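Local coordinates for protein aminopeptidase C (Lactobacillus rhamnosus, PDB 4K7C) that is probably a papain-like cysteine aminopeptidase, trimming residues from the N-termini of peptides, and assembles as six copies of one chain, at residues 35-48 against 329-343. Residues are numbered along the deposited sequence; the frame is centred on the assembly and turned at random.
Sequences INATAENTDSKVAM and LGILDTNIYKKDDLF
E40 and Y337 pair as a single beta bridge, their CA atoms 4.3 Å apart, joined by two backbone bonds: K338 N donates to A39 O (2.9 Å) and N41 N to I336 O (2.8 Å). Helix 35-39 and helix 339-343 cross almost perpendicularly, at 92°, beyond this bridge. N41 serves both sides: OD1 caps helix 42-47 by accepting from D43 N, while ND2 reaches N335 O at 2.8 Å, slightly tilted from that carbonyl's plane. With CG anti to the backbone N (chi1 179°), its amide is carried across to the turn 333-336. S44 OG donates to D333 OD2 over 2.7 Å, on its anti side but well tilted out of the carboxylate plane. The other oxygen, D333 OD1, takes N335 N in an Asx turn, from above the carboxylate plane, and also bonds S400 OG. Replacing D333 by an alanine removes both oxygens and is likely to leave the hydroxyls of S44 and S400 and the N335 amide N without these partners, the turn less firmly fixed. The N36 amide lies over one face of the Y337 ring, the planes 12° apart and OD1 3.5 Å from CZ, displaced toward the rim. Water links N36 OD1 to K339 NZ; another joins E40 OE1 to Y337 OH, which also bonds S325. Apolar packing fills in around these bonds: L342 CD2 touches T38 CG2 and A39 CB, and I331 CG2 meets CG of M48, modelled as selenomethionine, at 3.9 Å. N36 N also bonds E171 of a third subunit, and E40 packs on N32 of a second, placing the contact near subunit interfaces. Bridge and side-chain bonds from N41 and S44 thus fix the link between helices 23-39 and 42-47 against turn 333-336, with apolar contacts at both ends.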
loop_
_atom_site.group_PDB
_atom_site.type_symbol
_atom_site.label_atom_id
_atom_site.label_comp_id
_atom_site.label_asym_id
_atom_site.label_seq_id
_atom_site.Cartn_x
_atom_site.Cartn_y
_atom_site.Cartn_z
ATOM N N ILE A 35 2.040 -25.166 -8.874
ATOM C CA ILE A 35 1.045 -26.130 -9.391
ATOM C C ILE A 35 -0.250 -25.524 -9.925
ATOM O O ILE A 35 -0.627 -25.740 -11.077
ATOM C CB ILE A 35 0.787 -27.165 -8.332
ATOM C CG1 ILE A 35 2.057 -27.997 -8.153
ATOM C CG2 ILE A 35 -0.331 -28.085 -8.774
ATOM C CD1 ILE A 35 1.971 -28.886 -6.920
ATOM N N ASN A 36 -0.949 -24.796 -9.063
ATOM C CA ASN A 36 -2.227 -24.207 -9.396
ATOM C C ASN A 36 -2.183 -23.304 -10.608
ATOM O O ASN A 36 -2.960 -23.458 -11.500
ATOM C CB ASN A 36 -2.844 -23.406 -8.197
ATOM C CG ASN A 36 -3.349 -24.323 -7.035
ATOM O OD1 ASN A 36 -3.501 -25.532 -7.164
ATOM N ND2 ASN A 36 -3.574 -23.712 -5.883
ATOM N N ALA A 37 -1.247 -22.363 -10.639
ATOM C CA ALA A 37 -1.179 -21.429 -11.709
ATOM C C ALA A 37 -0.688 -22.046 -12.974
ATOM O O ALA A 37 -0.954 -21.529 -14.058
ATOM C CB ALA A 37 -0.298 -20.244 -11.297
ATOM N N THR A 38 0.002 -23.189 -12.882
ATOM C CA THR A 38 0.406 -23.897 -14.123
ATOM C C THR A 38 -0.739 -24.737 -14.714
ATOM O O THR A 38 -1.032 -24.741 -15.870
ATOM C CB THR A 38 1.704 -24.746 -13.888
ATOM O OG1 THR A 38 2.747 -23.857 -13.465
ATOM C CG2 THR A 38 2.046 -25.441 -15.208
ATOM N N ALA A 39 -1.484 -25.387 -13.848
ATOM C CA ALA A 39 -2.524 -26.317 -14.203
ATOM C C ALA A 39 -3.928 -25.786 -14.413
ATOM O O ALA A 39 -4.769 -26.548 -14.874
ATOM C CB ALA A 39 -2.608 -27.364 -13.103
ATOM N N GLU A 40 -4.182 -24.512 -14.095
ATOM C CA GLU A 40 -5.560 -23.988 -14.059
ATOM C C GLU A 40 -6.053 -23.838 -15.539
ATOM O O GLU A 40 -5.300 -23.483 -16.451
ATOM C CB GLU A 40 -5.633 -22.712 -13.257
ATOM C CG GLU A 40 -7.078 -22.289 -13.057
ATOM C CD GLU A 40 -7.311 -21.370 -11.873
ATOM O OE1 GLU A 40 -6.336 -21.161 -11.107
ATOM O OE2 GLU A 40 -8.524 -20.940 -11.712
ATOM N N ASN A 41 -7.290 -24.258 -15.718
ATOM C CA ASN A 41 -7.927 -24.526 -17.002
ATOM C C ASN A 41 -9.045 -23.535 -17.287
ATOM O O ASN A 41 -10.146 -23.557 -16.671
ATOM C CB ASN A 41 -8.477 -25.920 -16.874
ATOM C CG ASN A 41 -9.199 -26.397 -18.092
ATOM O OD1 ASN A 41 -9.177 -25.831 -19.191
ATOM N ND2 ASN A 41 -9.916 -27.417 -17.883
ATOM N N THR A 42 -8.807 -22.726 -18.296
ATOM C CA THR A 42 -9.746 -21.732 -18.736
ATOM C C THR A 42 -11.052 -22.376 -19.283
ATOM O O THR A 42 -12.090 -21.770 -19.179
ATOM C CB THR A 42 -9.089 -20.831 -19.722
ATOM O OG1 THR A 42 -8.092 -20.110 -19.011
ATOM C CG2 THR A 42 -10.048 -19.857 -20.308
ATOM N N ASP A 43 -11.011 -23.589 -19.786
ATOM C CA ASP A 43 -12.282 -24.286 -20.213
ATOM C C ASP A 43 -13.302 -24.414 -19.043
ATOM O O ASP A 43 -14.515 -24.348 -19.217
ATOM C CB ASP A 43 -12.042 -25.671 -20.742
ATOM C CG ASP A 43 -11.178 -25.679 -22.048
ATOM O OD1 ASP A 43 -10.942 -24.620 -22.621
ATOM O OD2 ASP A 43 -10.682 -26.755 -22.436
ATOM N N SER A 44 -12.757 -24.650 -17.865
ATOM C CA SER A 44 -13.595 -24.673 -16.668
ATOM C C SER A 44 -14.184 -23.300 -16.392
ATOM O O SER A 44 -15.412 -23.164 -16.034
ATOM C CB SER A 44 -12.810 -25.169 -15.502
ATOM O OG SER A 44 -13.523 -25.117 -14.291
ATOM N N LYS A 45 -13.344 -22.285 -16.415
ATOM C CA LYS A 45 -13.877 -20.941 -16.266
ATOM C C LYS A 45 -15.042 -20.616 -17.217
ATOM O O LYS A 45 -16.046 -19.952 -16.816
ATOM C CB LYS A 45 -12.782 -19.908 -16.415
ATOM C CG LYS A 45 -11.665 -19.993 -15.333
ATOM C CD LYS A 45 -10.489 -19.040 -15.615
ATOM C CE LYS A 45 -9.419 -19.176 -14.566
ATOM N NZ LYS A 45 -8.253 -18.299 -14.836
ATOM N N VAL A 46 -14.907 -21.019 -18.483
ATOM C CA VAL A 46 -15.993 -20.854 -19.428
ATOM C C VAL A 46 -17.264 -21.629 -19.003
ATOM O O VAL A 46 -18.362 -21.046 -19.005
ATOM C CB VAL A 46 -15.522 -21.146 -20.867
ATOM C CG1 VAL A 46 -16.658 -21.194 -21.880
ATOM C CG2 VAL A 46 -14.404 -20.123 -21.246
ATOM N N ALA A 47 -17.105 -22.891 -18.639
ATOM C CA ALA A 47 -18.229 -23.763 -18.269
ATOM C C ALA A 47 -18.912 -23.294 -17.015
ATOM O O ALA A 47 -20.070 -23.558 -16.836
ATOM C CB ALA A 47 -17.736 -25.212 -18.105
HETATM N N MSE A 48 -18.177 -22.625 -16.140
HETATM C CA MSE A 48 -18.632 -22.273 -14.761
HETATM C C MSE A 48 -19.150 -20.867 -14.665
HETATM O O MSE A 48 -19.187 -20.257 -13.601
HETATM C CB MSE A 48 -17.566 -22.575 -13.765
HETATM C CG MSE A 48 -17.219 -24.062 -13.730
HETATM SE SE MSE A 48 -18.778 -25.063 -12.964
HETATM C CE MSE A 48 -19.276 -26.110 -14.539
ATOM N N LEU A 329 -11.345 -17.126 -7.314
ATOM C CA LEU A 329 -12.358 -16.942 -8.347
ATOM C C LEU A 329 -13.674 -17.591 -7.901
ATOM O O LEU A 329 -14.677 -17.308 -8.463
ATOM C CB LEU A 329 -11.934 -17.473 -9.675
ATOM C CG LEU A 329 -10.753 -16.727 -10.228
ATOM C CD1 LEU A 329 -10.359 -17.332 -11.580
ATOM C CD2 LEU A 329 -11.021 -15.205 -10.359
ATOM N N GLY A 330 -13.591 -18.473 -6.913
ATOM C CA GLY A 330 -14.776 -19.239 -6.429
ATOM C C GLY A 330 -15.336 -20.284 -7.341
ATOM O O GLY A 330 -16.519 -20.463 -7.392
ATOM N N ILE A 331 -14.440 -21.034 -7.966
ATOM C CA ILE A 331 -14.845 -22.088 -8.845
ATOM C C ILE A 331 -14.450 -23.428 -8.207
ATOM O O ILE A 331 -13.248 -23.673 -7.878
ATOM C CB ILE A 331 -14.119 -21.928 -10.211
ATOM C CG1 ILE A 331 -14.517 -20.659 -10.929
ATOM C CG2 ILE A 331 -14.441 -23.141 -11.091
ATOM C CD1 ILE A 331 -13.696 -20.287 -12.140
ATOM N N LEU A 332 -15.464 -24.284 -8.028
ATOM C CA LEU A 332 -15.302 -25.589 -7.470
ATOM C C LEU A 332 -15.652 -26.551 -8.628
ATOM O O LEU A 332 -16.825 -26.755 -8.936
ATOM C CB LEU A 332 -16.276 -25.768 -6.299
ATOM C CG LEU A 332 -16.340 -24.714 -5.191
ATOM C CD1 LEU A 332 -17.297 -25.007 -4.019
ATOM C CD2 LEU A 332 -14.968 -24.482 -4.646
ATOM N N ASP A 333 -14.662 -27.107 -9.302
ATOM C CA ASP A 333 -14.910 -27.866 -10.503
ATOM C C ASP A 333 -13.733 -28.847 -10.587
ATOM O O ASP A 333 -12.545 -28.471 -10.456
ATOM C CB ASP A 333 -15.032 -26.966 -11.786
ATOM C CG ASP A 333 -15.376 -27.741 -13.064
ATOM O OD1 ASP A 333 -15.631 -29.010 -13.002
ATOM O OD2 ASP A 333 -15.336 -27.055 -14.138
ATOM N N THR A 334 -14.086 -30.131 -10.765
ATOM C CA THR A 334 -13.108 -31.172 -11.049
ATOM C C THR A 334 -12.212 -30.804 -12.263
ATOM O O THR A 334 -11.121 -31.301 -12.344
ATOM C CB THR A 334 -13.786 -32.505 -11.321
ATOM O OG1 THR A 334 -14.748 -32.324 -12.339
ATOM C CG2 THR A 334 -14.430 -33.045 -10.094
ATOM N N ASN A 335 -12.680 -29.931 -13.158
ATOM C CA ASN A 335 -11.903 -29.502 -14.331
ATOM C C ASN A 335 -11.084 -28.206 -14.138
ATOM O O ASN A 335 -10.355 -27.826 -15.100
ATOM C CB ASN A 335 -12.790 -29.369 -15.627
ATOM C CG ASN A 335 -13.427 -30.688 -16.035
ATOM O OD1 ASN A 335 -14.651 -30.740 -16.501
ATOM N ND2 ASN A 335 -12.681 -31.738 -15.906
ATOM N N ILE A 336 -11.154 -27.576 -12.972
ATOM C CA ILE A 336 -10.485 -26.275 -12.785
ATOM C C ILE A 336 -8.986 -26.379 -12.917
ATOM O O ILE A 336 -8.341 -25.423 -13.398
ATOM C CB ILE A 336 -10.981 -25.491 -11.549
ATOM C CG1 ILE A 336 -10.464 -24.078 -11.565
ATOM C CG2 ILE A 336 -10.493 -26.159 -10.239
ATOM C CD1 ILE A 336 -10.921 -23.247 -12.727
ATOM N N TYR A 337 -8.432 -27.537 -12.552
ATOM C CA TYR A 337 -7.018 -27.847 -12.765
ATOM C C TYR A 337 -6.915 -29.106 -13.551
ATOM O O TYR A 337 -7.767 -29.966 -13.422
ATOM C CB TYR A 337 -6.264 -28.049 -11.461
ATOM C CG TYR A 337 -6.377 -26.873 -10.496
ATOM C CD1 TYR A 337 -5.829 -25.635 -10.780
ATOM C CD2 TYR A 337 -7.024 -27.018 -9.269
ATOM C CE1 TYR A 337 -5.931 -24.592 -9.871
ATOM C CE2 TYR A 337 -7.159 -25.994 -8.341
ATOM C CZ TYR A 337 -6.621 -24.751 -8.637
ATOM O OH TYR A 337 -6.727 -23.718 -7.775
ATOM N N LYS A 338 -5.859 -29.216 -14.367
ATOM C CA LYS A 338 -5.554 -30.498 -15.028
ATOM C C LYS A 338 -4.205 -30.976 -14.592
ATOM O O LYS A 338 -3.209 -30.921 -15.345
ATOM C CB LYS A 338 -5.634 -30.340 -16.520
ATOM C CG LYS A 338 -7.016 -30.084 -17.006
ATOM C CD LYS A 338 -7.952 -31.305 -16.886
ATOM C CE LYS A 338 -9.308 -31.156 -17.500
ATOM N NZ LYS A 338 -10.170 -32.382 -17.284
ATOM N N LYS A 339 -4.146 -31.375 -13.326
ATOM C CA LYS A 339 -2.893 -31.852 -12.768
ATOM C C LYS A 339 -2.399 -33.163 -13.334
ATOM O O LYS A 339 -1.211 -33.297 -13.581
ATOM C CB LYS A 339 -2.939 -31.929 -11.245
ATOM C CG LYS A 339 -3.164 -30.598 -10.617
ATOM C CD LYS A 339 -3.705 -30.717 -9.211
ATOM C CE LYS A 339 -3.884 -29.353 -8.575
ATOM N NZ LYS A 339 -4.630 -29.491 -7.291
ATOM N N ASP A 340 -3.304 -34.098 -13.606
ATOM C CA ASP A 340 -2.909 -35.428 -14.131
ATOM C C ASP A 340 -2.199 -35.216 -15.467
ATOM O O ASP A 340 -1.148 -35.789 -15.712
ATOM C CB ASP A 340 -4.100 -36.387 -14.300
ATOM C CG ASP A 340 -5.017 -36.521 -13.049
ATOM O OD1 ASP A 340 -5.369 -35.478 -12.381
ATOM O OD2 ASP A 340 -5.427 -37.696 -12.773
ATOM N N ASP A 341 -2.761 -34.340 -16.289
ATOM C CA ASP A 341 -2.163 -34.029 -17.570
ATOM C C ASP A 341 -0.794 -33.386 -17.395
ATOM O O ASP A 341 0.225 -33.787 -18.035
ATOM C CB ASP A 341 -2.963 -32.957 -18.289
ATOM C CG ASP A 341 -4.237 -33.474 -18.952
ATOM O OD1 ASP A 341 -4.418 -34.723 -19.066
ATOM O OD2 ASP A 341 -5.030 -32.592 -19.406
ATOM N N LEU A 342 -0.695 -32.427 -16.467
ATOM C CA LEU A 342 0.562 -31.695 -16.235
ATOM C C LEU A 342 1.715 -32.597 -15.812
ATOM O O LEU A 342 2.806 -32.517 -16.392
ATOM C CB LEU A 342 0.379 -30.680 -15.107
ATOM C CG LEU A 342 1.565 -29.846 -14.640
ATOM C CD1 LEU A 342 2.338 -29.170 -15.756
ATOM C CD2 LEU A 342 1.038 -28.772 -13.653
ATOM N N PHE A 343 1.426 -33.508 -14.894
ATOM C CA PHE A 343 2.437 -34.386 -14.357
ATOM C C PHE A 343 2.531 -35.784 -15.037
ATOM O O PHE A 343 3.352 -36.601 -14.576
ATOM C CB PHE A 343 2.256 -34.599 -12.868
ATOM C CG PHE A 343 2.484 -33.392 -12.047
ATOM C CD1 PHE A 343 3.783 -33.004 -11.722
ATOM C CD2 PHE A 343 1.471 -32.536 -11.791
ATOM C CE1 PHE A 343 4.041 -31.902 -10.988
ATOM C CE2 PHE A 343 1.724 -31.367 -11.055
ATOM C CZ PHE A 343 2.999 -31.073 -10.626
HETATM O O HOH W 1 -5.118 -27.174 -5.693
HETATM O O HOH W 2 -6.196 -21.130 -8.266
#